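Side-chain contacts in methyl-accepting/DNA response regulator (Bacillus cereus, PDB 3D6W), which probably binds DNA through the LytTR domain that forms this chain, acting as the output part of a phosphorelay response regulator: residues Y32-E36 with E37-T41; H42-L46 with Q47-Y51; Y76-T79 with H80-L84. All coordinates share one frame; numbering follows the deposited sequence.

Interaction 1 of 3, residues Y32-E36 with E37-T41; sequences YVNAE and ELTGT
Val33 and Gly40 face each other as an antiparallel hydrogen-bonded pair in a tight beta hairpin. Val33 N gives its hydrogen to Gly40 O at 2.8 Å, and Gly40 N returns one to Val33 O at 3.1 Å. Nearer the tip, Ala35 N reaches Leu38 O at 2.9 Å, and the backbone angles of Glu36 and Glu37 between them are those of a type I turn. Glutamates suit this exposed corner, where both carboxylates make long, weak ion pairs with Lys20.

Weaker C-H...O contacts reinforce the backbone pairing: Tyr32 CA lies 3.3 Å from Gly40 O, and Thr39 CA faces Val33 O.

Among the side chains, one face of the hairpin carries Tyr32, Asn34, Thr39 and Thr41. With CG anti to the carbonyl carbon (chi1 -74°), the Tyr32 ring leans across toward the partner strand. It reaches the two threonines flanking Gly40: Tyr32 CE2 is 3.8 Å from Thr41 OG1, and CD2 is 4.2 Å from Thr39 CG2. The Asn34 amide lies against Thr39, ND2 3.2 Å from OG1, yet the angle is too poor for a hydrogen bond. Beta-branched threonine fits such extended positions, and its hydroxyl tolerates partial exposure. Val33 points to the other face, and nearer the turn Ala35 CB meets Leu38 CD1 at 4.1 Å, a small residue beside a large one.

Leu7 covers Val33 and Leu38, while Val16 lies on Ala35 and Leu38, so this apolar side packs against the two-stranded sheet of strands 4-8 and 13-17. Strand 30-35 is also bonded to strand 21-27, where Tyr32 pairs with Glu25. Strand 39-42 is an end strand of the five-stranded sheet within this chain, though Thr41 also makes a backbone hydrogen bond to Lys8 of strand 4-8.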
loop_
_atom_site.group_PDB
_atom_site.type_symbol
_atom_site.label_atom_id
_atom_site.label_comp_id
_atom_site.label_asym_id
_atom_site.label_seq_id
_atom_site.Cartn_x
_atom_site.Cartn_y
_atom_site.Cartn_z
ATOM N N TYR A 32 11.527 -23.536 7.208
ATOM C CA TYR A 32 12.184 -22.395 7.798
ATOM C C TYR A 32 11.724 -21.184 7.034
ATOM O O TYR A 32 11.858 -21.129 5.837
ATOM C CB TYR A 32 13.695 -22.539 7.695
ATOM C CG TYR A 32 14.220 -23.542 8.651
ATOM C CD1 TYR A 32 14.343 -24.895 8.285
ATOM C CD2 TYR A 32 14.572 -23.161 9.940
ATOM C CE1 TYR A 32 14.812 -25.838 9.170
ATOM C CE2 TYR A 32 15.048 -24.098 10.842
ATOM C CZ TYR A 32 15.162 -25.436 10.455
ATOM O OH TYR A 32 15.631 -26.344 11.373
ATOM N N VAL A 33 11.158 -20.235 7.760
ATOM C CA VAL A 33 10.773 -18.942 7.238
ATOM C C VAL A 33 11.921 -17.963 7.543
ATOM O O VAL A 33 12.219 -17.664 8.700
ATOM C CB VAL A 33 9.415 -18.483 7.846
ATOM C CG1 VAL A 33 8.871 -17.297 7.085
ATOM C CG2 VAL A 33 8.398 -19.620 7.815
ATOM N N ASN A 34 12.582 -17.517 6.475
ATOM C CA ASN A 34 13.683 -16.566 6.519
ATOM C C ASN A 34 13.204 -15.128 6.249
ATOM O O ASN A 34 12.954 -14.741 5.098
ATOM C CB ASN A 34 14.730 -16.952 5.492
ATOM C CG ASN A 34 15.510 -18.202 5.876
ATOM O OD1 ASN A 34 15.038 -19.338 5.701
ATOM N ND2 ASN A 34 16.735 -17.993 6.364
ATOM N N ALA A 35 13.083 -14.362 7.325
ATOM C CA ALA A 35 12.638 -12.971 7.305
ATOM C C ALA A 35 13.854 -12.065 7.446
ATOM O O ALA A 35 14.965 -12.507 7.743
ATOM C CB ALA A 35 11.618 -12.711 8.412
ATOM N N GLU A 36 13.659 -10.784 7.211
ATOM C CA GLU A 36 14.806 -9.890 7.068
ATOM C C GLU A 36 15.706 -9.881 8.306
ATOM O O GLU A 36 16.933 -9.828 8.185
ATOM C CB GLU A 36 14.347 -8.475 6.774
ATOM C CG GLU A 36 13.631 -8.294 5.461
ATOM C CD GLU A 36 13.055 -6.925 5.352
ATOM O OE1 GLU A 36 13.047 -6.199 6.357
ATOM O OE2 GLU A 36 12.589 -6.542 4.280
ATOM N N GLU A 37 15.080 -9.924 9.483
ATOM C CA GLU A 37 15.774 -9.804 10.751
ATOM C C GLU A 37 15.796 -11.089 11.559
ATOM O O GLU A 37 16.483 -11.134 12.568
ATOM C CB GLU A 37 15.104 -8.712 11.599
ATOM C CG GLU A 37 15.308 -7.279 11.076
ATOM C CD GLU A 37 14.642 -6.202 11.978
ATOM O OE1 GLU A 37 13.977 -6.568 12.999
ATOM O OE2 GLU A 37 14.807 -4.979 11.670
ATOM N N LEU A 38 15.016 -12.107 11.197
ATOM C CA LEU A 38 15.107 -13.383 11.911
ATOM C C LEU A 38 14.636 -14.577 11.091
ATOM O O LEU A 38 14.072 -14.420 10.010
ATOM C CB LEU A 38 14.453 -13.328 13.313
ATOM C CG LEU A 38 12.954 -13.352 13.685
ATOM C CD1 LEU A 38 12.037 -13.106 12.510
ATOM C CD2 LEU A 38 12.581 -14.661 14.397
ATOM N N THR A 39 14.937 -15.764 11.613
ATOM C CA THR A 39 14.562 -17.009 11.011
ATOM C C THR A 39 13.872 -17.881 12.017
ATOM O O THR A 39 14.129 -17.836 13.187
ATOM C CB THR A 39 15.746 -17.714 10.344
ATOM O OG1 THR A 39 16.255 -16.831 9.337
ATOM C CG2 THR A 39 15.275 -19.042 9.641
ATOM N N GLY A 40 12.933 -18.662 11.542
ATOM C CA GLY A 40 12.137 -19.424 12.456
ATOM C C GLY A 40 11.416 -20.508 11.718
ATOM O O GLY A 40 11.464 -20.603 10.511
ATOM N N THR A 41 10.721 -21.306 12.488
ATOM C CA THR A 41 10.158 -22.545 12.043
ATOM C C THR A 41 8.639 -22.306 11.884
ATOM O O THR A 41 8.042 -21.467 12.585
ATOM C CB THR A 41 10.557 -23.609 13.082
ATOM O OG1 THR A 41 11.654 -24.367 12.557
ATOM C CG2 THR A 41 9.417 -24.504 13.475
#

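Interaction 2 of 3, residues H42-L46 with Q47-Y51; sequences HKYSL and QEFEY
Ser45 is the N-cap residue, Ser45 O taking Phe49 N at 3.0 Å while Leu46 O takes Glu50 N in the first helical turn. Its side chain turns inward, OG lying between the backbone N and the carbonyl carbon (chi1 69°), and accepts Glu48 N at 3.1 Å. Glu48 answers with OE1, which receives Ser45 N at 3.0 Å on the anti side of the carboxylate and 26° out of its plane. Serine is short enough to bend back on the helix end; glutamate is long enough to return to the cap residue's amide. Glu48 OE1 also lies 3.6 Å from Tyr44 CB.

Beside the cap, three rings cluster. Phe49 sends its CZ edge over one face of His42, 3.4 Å from CG, with the planes 71° apart. Tyr44 points its ring edge at the face of Phe49. His42 ND1 accepts Tyr44 N, 3.0 Å away in the imidazole plane, a bond that helps to fix that ring's rotation. Leu46 and Phe49 pack inward on Leu24 and Ile66; Gly108 of the second subunit packs on His42 and Tyr44. Reciprocal Ser45-Glu48 bonding is the classic capping box, here starting helix 46-52 of the LytTR domain.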
loop_
_atom_site.group_PDB
_atom_site.type_symbol
_atom_site.label_atom_id
_atom_site.label_comp_id
_atom_site.label_asym_id
_atom_site.label_seq_id
_atom_site.Cartn_x
_atom_site.Cartn_y
_atom_site.Cartn_z
ATOM N N HIS A 42 8.048 -22.996 10.917
ATOM C CA HIS A 42 6.630 -22.986 10.732
ATOM C C HIS A 42 6.170 -24.398 10.481
ATOM O O HIS A 42 6.889 -25.178 9.868
ATOM C CB HIS A 42 6.204 -22.096 9.558
ATOM C CG HIS A 42 4.771 -21.675 9.651
ATOM N ND1 HIS A 42 3.727 -22.535 9.391
ATOM C CD2 HIS A 42 4.204 -20.518 10.065
ATOM C CE1 HIS A 42 2.576 -21.921 9.618
ATOM N NE2 HIS A 42 2.837 -20.691 10.020
ATOM N N LYS A 43 4.954 -24.712 10.917
ATOM C CA LYS A 43 4.412 -26.051 10.754
ATOM C C LYS A 43 3.879 -26.373 9.358
ATOM O O LYS A 43 3.704 -27.533 9.017
ATOM C CB LYS A 43 3.328 -26.311 11.820
ATOM C CG LYS A 43 2.118 -25.352 11.796
ATOM C CD LYS A 43 1.020 -25.863 12.709
ATOM C CE LYS A 43 -0.299 -25.204 12.384
ATOM N NZ LYS A 43 -1.218 -25.346 13.543
ATOM N N TYR A 44 3.595 -25.375 8.541
ATOM C CA TYR A 44 3.032 -25.643 7.213
ATOM C C TYR A 44 4.110 -26.026 6.254
ATOM O O TYR A 44 5.246 -25.612 6.394
ATOM C CB TYR A 44 2.310 -24.434 6.620
ATOM C CG TYR A 44 1.069 -23.971 7.312
ATOM C CD1 TYR A 44 0.377 -24.770 8.210
ATOM C CD2 TYR A 44 0.574 -22.711 7.048
ATOM C CE1 TYR A 44 -0.756 -24.307 8.846
ATOM C CE2 TYR A 44 -0.569 -22.241 7.683
ATOM C CZ TYR A 44 -1.218 -23.040 8.569
ATOM O OH TYR A 44 -2.332 -22.544 9.175
ATOM N N SER A 45 3.725 -26.799 5.247
ATOM C CA SER A 45 4.654 -27.317 4.258
ATOM C C SER A 45 4.751 -26.244 3.201
ATOM O O SER A 45 3.995 -25.278 3.224
ATOM C CB SER A 45 4.123 -28.635 3.653
ATOM O OG SER A 45 2.980 -28.381 2.856
ATOM N N LEU A 46 5.687 -26.412 2.278
ATOM C CA LEU A 46 5.868 -25.471 1.187
ATOM C C LEU A 46 4.680 -25.514 0.251
ATOM O O LEU A 46 4.314 -24.514 -0.395
ATOM C CB LEU A 46 7.161 -25.772 0.438
ATOM C CG LEU A 46 8.484 -25.443 1.131
ATOM C CD1 LEU A 46 9.564 -25.506 0.104
ATOM C CD2 LEU A 46 8.494 -24.065 1.859
ATOM N N GLN A 47 4.051 -26.679 0.200
ATOM C CA GLN A 47 2.839 -26.841 -0.580
ATOM C C GLN A 47 1.704 -25.981 0.005
ATOM O O GLN A 47 1.008 -25.268 -0.733
ATOM C CB GLN A 47 2.474 -28.325 -0.694
ATOM C CG GLN A 47 1.337 -28.576 -1.709
ATOM C CD GLN A 47 0.749 -29.991 -1.630
ATOM O OE1 GLN A 47 0.138 -30.472 -2.580
ATOM N NE2 GLN A 47 0.900 -30.635 -0.491
ATOM N N GLU A 48 1.532 -26.043 1.327
ATOM C CA GLU A 48 0.542 -25.219 2.008
ATOM C C GLU A 48 0.826 -23.725 1.875
ATOM O O GLU A 48 -0.068 -22.939 1.548
ATOM C CB GLU A 48 0.413 -25.615 3.464
ATOM C CG GLU A 48 -0.344 -26.974 3.589
ATOM C CD GLU A 48 -0.144 -27.751 4.916
ATOM O OE1 GLU A 48 0.833 -27.538 5.684
ATOM O OE2 GLU A 48 -1.003 -28.627 5.141
ATOM N N PHE A 49 2.063 -23.327 2.104
ATOM C CA PHE A 49 2.450 -21.940 1.864
ATOM C C PHE A 49 2.193 -21.467 0.431
ATOM O O PHE A 49 1.853 -20.319 0.231
ATOM C CB PHE A 49 3.916 -21.694 2.248
ATOM C CG PHE A 49 4.114 -21.366 3.690
ATOM C CD1 PHE A 49 3.672 -20.170 4.200
ATOM C CD2 PHE A 49 4.749 -22.247 4.535
ATOM C CE1 PHE A 49 3.859 -19.850 5.547
ATOM C CE2 PHE A 49 4.943 -21.933 5.867
ATOM C CZ PHE A 49 4.500 -20.734 6.368
ATOM N N GLU A 50 2.352 -22.321 -0.568
ATOM C CA GLU A 50 2.051 -21.897 -1.935
ATOM C C GLU A 50 0.590 -21.475 -2.126
ATOM O O GLU A 50 0.268 -20.621 -2.948
ATOM C CB GLU A 50 2.353 -23.005 -2.934
ATOM C CG GLU A 50 3.786 -23.115 -3.328
ATOM C CD GLU A 50 3.946 -23.978 -4.571
ATOM O OE1 GLU A 50 4.175 -25.189 -4.376
ATOM O OE2 GLU A 50 3.832 -23.436 -5.719
ATOM N N TYR A 51 -0.298 -22.124 -1.394
ATOM C CA TYR A 51 -1.680 -21.780 -1.410
ATOM C C TYR A 51 -1.890 -20.422 -0.714
ATOM O O TYR A 51 -2.630 -19.580 -1.195
ATOM C CB TYR A 51 -2.521 -22.902 -0.747
ATOM C CG TYR A 51 -3.963 -22.468 -0.478
ATOM C CD1 TYR A 51 -4.920 -22.474 -1.509
ATOM C CD2 TYR A 51 -4.337 -21.970 0.767
ATOM C CE1 TYR A 51 -6.223 -22.033 -1.298
ATOM C CE2 TYR A 51 -5.631 -21.520 0.992
ATOM C CZ TYR A 51 -6.584 -21.557 -0.044
ATOM O OH TYR A 51 -7.893 -21.130 0.203
#

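Interaction 3 of 3, residues Y76-T79 with H80-L84; sequences YPDT and HSTFL
Asp78 lies across Leu84 at about a right angle: Asp78 CB and CG rest against Leu84 CB, CG at 3.7 Å, while the carboxylate oxygens also find polar partners. Asp78 CG stands between the backbone N and the carbonyl carbon (chi1 60°), which swings the carboxylate back over the start of the next strand. Asp78 OD1 accepts there from Thr82 OG1 at 2.7 Å, the donor coming from above the carboxylate plane, 39° out of it. Thr82 OG1 accepts in its turn from Thr79 OG1, also at 2.7 Å. A weak bond from Ser81 N to Thr79 OG1, 3.3 Å long, extends the series, so each threonine hydroxyl both gives and receives. Such a relay probably strengthens its members mutually, and threonine suits it because one oxygen can play both roles; Ser81 joins through its backbone N-H. Asp78 OD2 accepts from a water at 2.6 Å, and the same water donates to Phe83 O at 3.0 Å.

This is the connecting loop of a beta hairpin, in which strand 72-76 turns back into strand 83-87. Tyr76 and Leu84 are its last antiparallel hydrogen-bonded pair, with Leu84 N 2.9 Å from Tyr76 O and a matching bond from Tyr76 N to Leu84 O. Proline, which has no amide hydrogen to offer, fits directly beyond this pair, where the chain leaves the sheet.

Phe83 turns to the other face. Its ring edge passes Tyr76 O, Phe83 CD1 being 3.6 Å away, and touches Pro77 beside it. A large apolar ring belongs here, for it packs on Ala100 and Arg104 of helix 100-107 and meets Phe109 edge-to-face. Asp11 of the third subunit packs on Tyr76 and Pro77.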
loop_
_atom_site.group_PDB
_atom_site.type_symbol
_atom_site.label_atom_id
_atom_site.label_comp_id
_atom_site.label_asym_id
_atom_site.label_seq_id
_atom_site.Cartn_x
_atom_site.Cartn_y
_atom_site.Cartn_z
ATOM N N TYR A 76 20.616 -14.795 -12.076
ATOM C CA TYR A 76 21.762 -15.226 -12.886
ATOM C C TYR A 76 21.513 -16.554 -13.500
ATOM O O TYR A 76 20.995 -17.439 -12.847
ATOM C CB TYR A 76 23.012 -15.359 -11.998
ATOM C CG TYR A 76 23.466 -14.018 -11.489
ATOM C CD1 TYR A 76 24.056 -13.107 -12.367
ATOM C CD2 TYR A 76 23.300 -13.647 -10.160
ATOM C CE1 TYR A 76 24.444 -11.869 -11.965
ATOM C CE2 TYR A 76 23.733 -12.386 -9.727
ATOM C CZ TYR A 76 24.299 -11.504 -10.641
ATOM O OH TYR A 76 24.724 -10.228 -10.283
ATOM N N PRO A 77 21.882 -16.710 -14.771
ATOM C CA PRO A 77 21.846 -18.069 -15.326
ATOM C C PRO A 77 23.132 -18.762 -14.947
ATOM O O PRO A 77 24.095 -18.623 -15.645
ATOM C CB PRO A 77 21.716 -17.840 -16.842
ATOM C CG PRO A 77 22.296 -16.462 -17.086
ATOM C CD PRO A 77 22.308 -15.701 -15.759
ATOM N N ASP A 78 23.151 -19.463 -13.821
ATOM C CA ASP A 78 24.433 -19.927 -13.237
ATOM C C ASP A 78 24.987 -21.117 -14.025
ATOM O O ASP A 78 26.183 -21.328 -14.075
ATOM C CB ASP A 78 24.312 -20.225 -11.725
ATOM C CG ASP A 78 23.283 -21.302 -11.401
ATOM O OD1 ASP A 78 22.208 -21.330 -12.020
ATOM O OD2 ASP A 78 23.538 -22.117 -10.487
ATOM N N THR A 79 24.075 -21.863 -14.641
ATOM C CA THR A 79 24.388 -22.944 -15.543
ATOM C C THR A 79 23.360 -22.875 -16.684
ATOM O O THR A 79 22.518 -21.975 -16.740
ATOM C CB THR A 79 24.327 -24.303 -14.819
ATOM O OG1 THR A 79 22.966 -24.735 -14.692
ATOM C CG2 THR A 79 24.985 -24.210 -13.439
ATOM N N HIS A 80 23.424 -23.817 -17.608
ATOM C CA HIS A 80 22.556 -23.750 -18.776
ATOM C C HIS A 80 21.120 -24.169 -18.443
ATOM O O HIS A 80 20.187 -23.800 -19.158
ATOM C CB HIS A 80 23.135 -24.627 -19.887
ATOM C CG HIS A 80 23.222 -26.082 -19.526
ATOM N ND1 HIS A 80 22.284 -27.015 -19.954
ATOM C CD2 HIS A 80 24.127 -26.766 -18.777
ATOM C CE1 HIS A 80 22.616 -28.209 -19.481
ATOM N NE2 HIS A 80 23.730 -28.086 -18.764
ATOM N N SER A 81 20.935 -24.918 -17.342
ATOM C CA SER A 81 19.591 -25.440 -16.951
ATOM C C SER A 81 18.939 -24.798 -15.684
ATOM O O SER A 81 17.772 -25.000 -15.432
ATOM C CB SER A 81 19.688 -26.946 -16.751
ATOM O OG SER A 81 20.757 -27.227 -15.860
ATOM N N THR A 82 19.698 -24.030 -14.907
ATOM C CA THR A 82 19.249 -23.483 -13.620
ATOM C C THR A 82 19.469 -21.962 -13.561
ATOM O O THR A 82 20.183 -21.380 -14.412
ATOM C CB THR A 82 20.069 -24.078 -12.448
ATOM O OG1 THR A 82 21.435 -23.779 -12.676
ATOM C CG2 THR A 82 19.915 -25.573 -12.310
ATOM N N PHE A 83 18.872 -21.328 -12.534
ATOM C CA PHE A 83 19.219 -19.949 -12.126
ATOM C C PHE A 83 19.710 -19.929 -10.698
ATOM O O PHE A 83 19.492 -20.841 -9.920
ATOM C CB PHE A 83 18.034 -18.977 -12.262
ATOM C CG PHE A 83 17.404 -18.955 -13.638
ATOM C CD1 PHE A 83 18.005 -18.254 -14.686
ATOM C CD2 PHE A 83 16.201 -19.624 -13.886
ATOM C CE1 PHE A 83 17.436 -18.232 -15.945
ATOM C CE2 PHE A 83 15.619 -19.587 -15.147
ATOM C CZ PHE A 83 16.249 -18.898 -16.174
ATOM N N LEU A 84 20.382 -18.854 -10.365
ATOM C CA LEU A 84 20.788 -18.624 -9.019
ATOM C C LEU A 84 20.316 -17.224 -8.716
ATOM O O LEU A 84 20.510 -16.313 -9.541
ATOM C CB LEU A 84 22.312 -18.723 -8.928
ATOM C CG LEU A 84 22.987 -18.927 -7.617
ATOM C CD1 LEU A 84 22.176 -19.912 -6.738
ATOM C CD2 LEU A 84 24.447 -19.399 -7.926
HETATM O O HOH W 1 21.501 -22.884 -8.984
#

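How the interactions relate
Interactions 1 and 2 run consecutively along one ribbon: the hairpin's second strand, 39-42, leads into helix 46-52, and Val33 CG2 packs on His42 CB at 3.7 Å. Both are partly buried; the hairpin strands belong to the five-stranded sheet, against which helix 46-52 packs through Leu46 and Phe49. Interaction 3 stands apart across the chain's centre, its own centre about 25 Å from that of interaction 1, and belongs to the separate three-stranded sheet. Their chemistry follows their place. Interaction 1 relies on backbone pairing, with one polar and one apolar side, interaction 2 on helix capping beside an edge-to-face aromatic cluster, and the surface loop 77-82 on hydroxyls, a carboxylate and water.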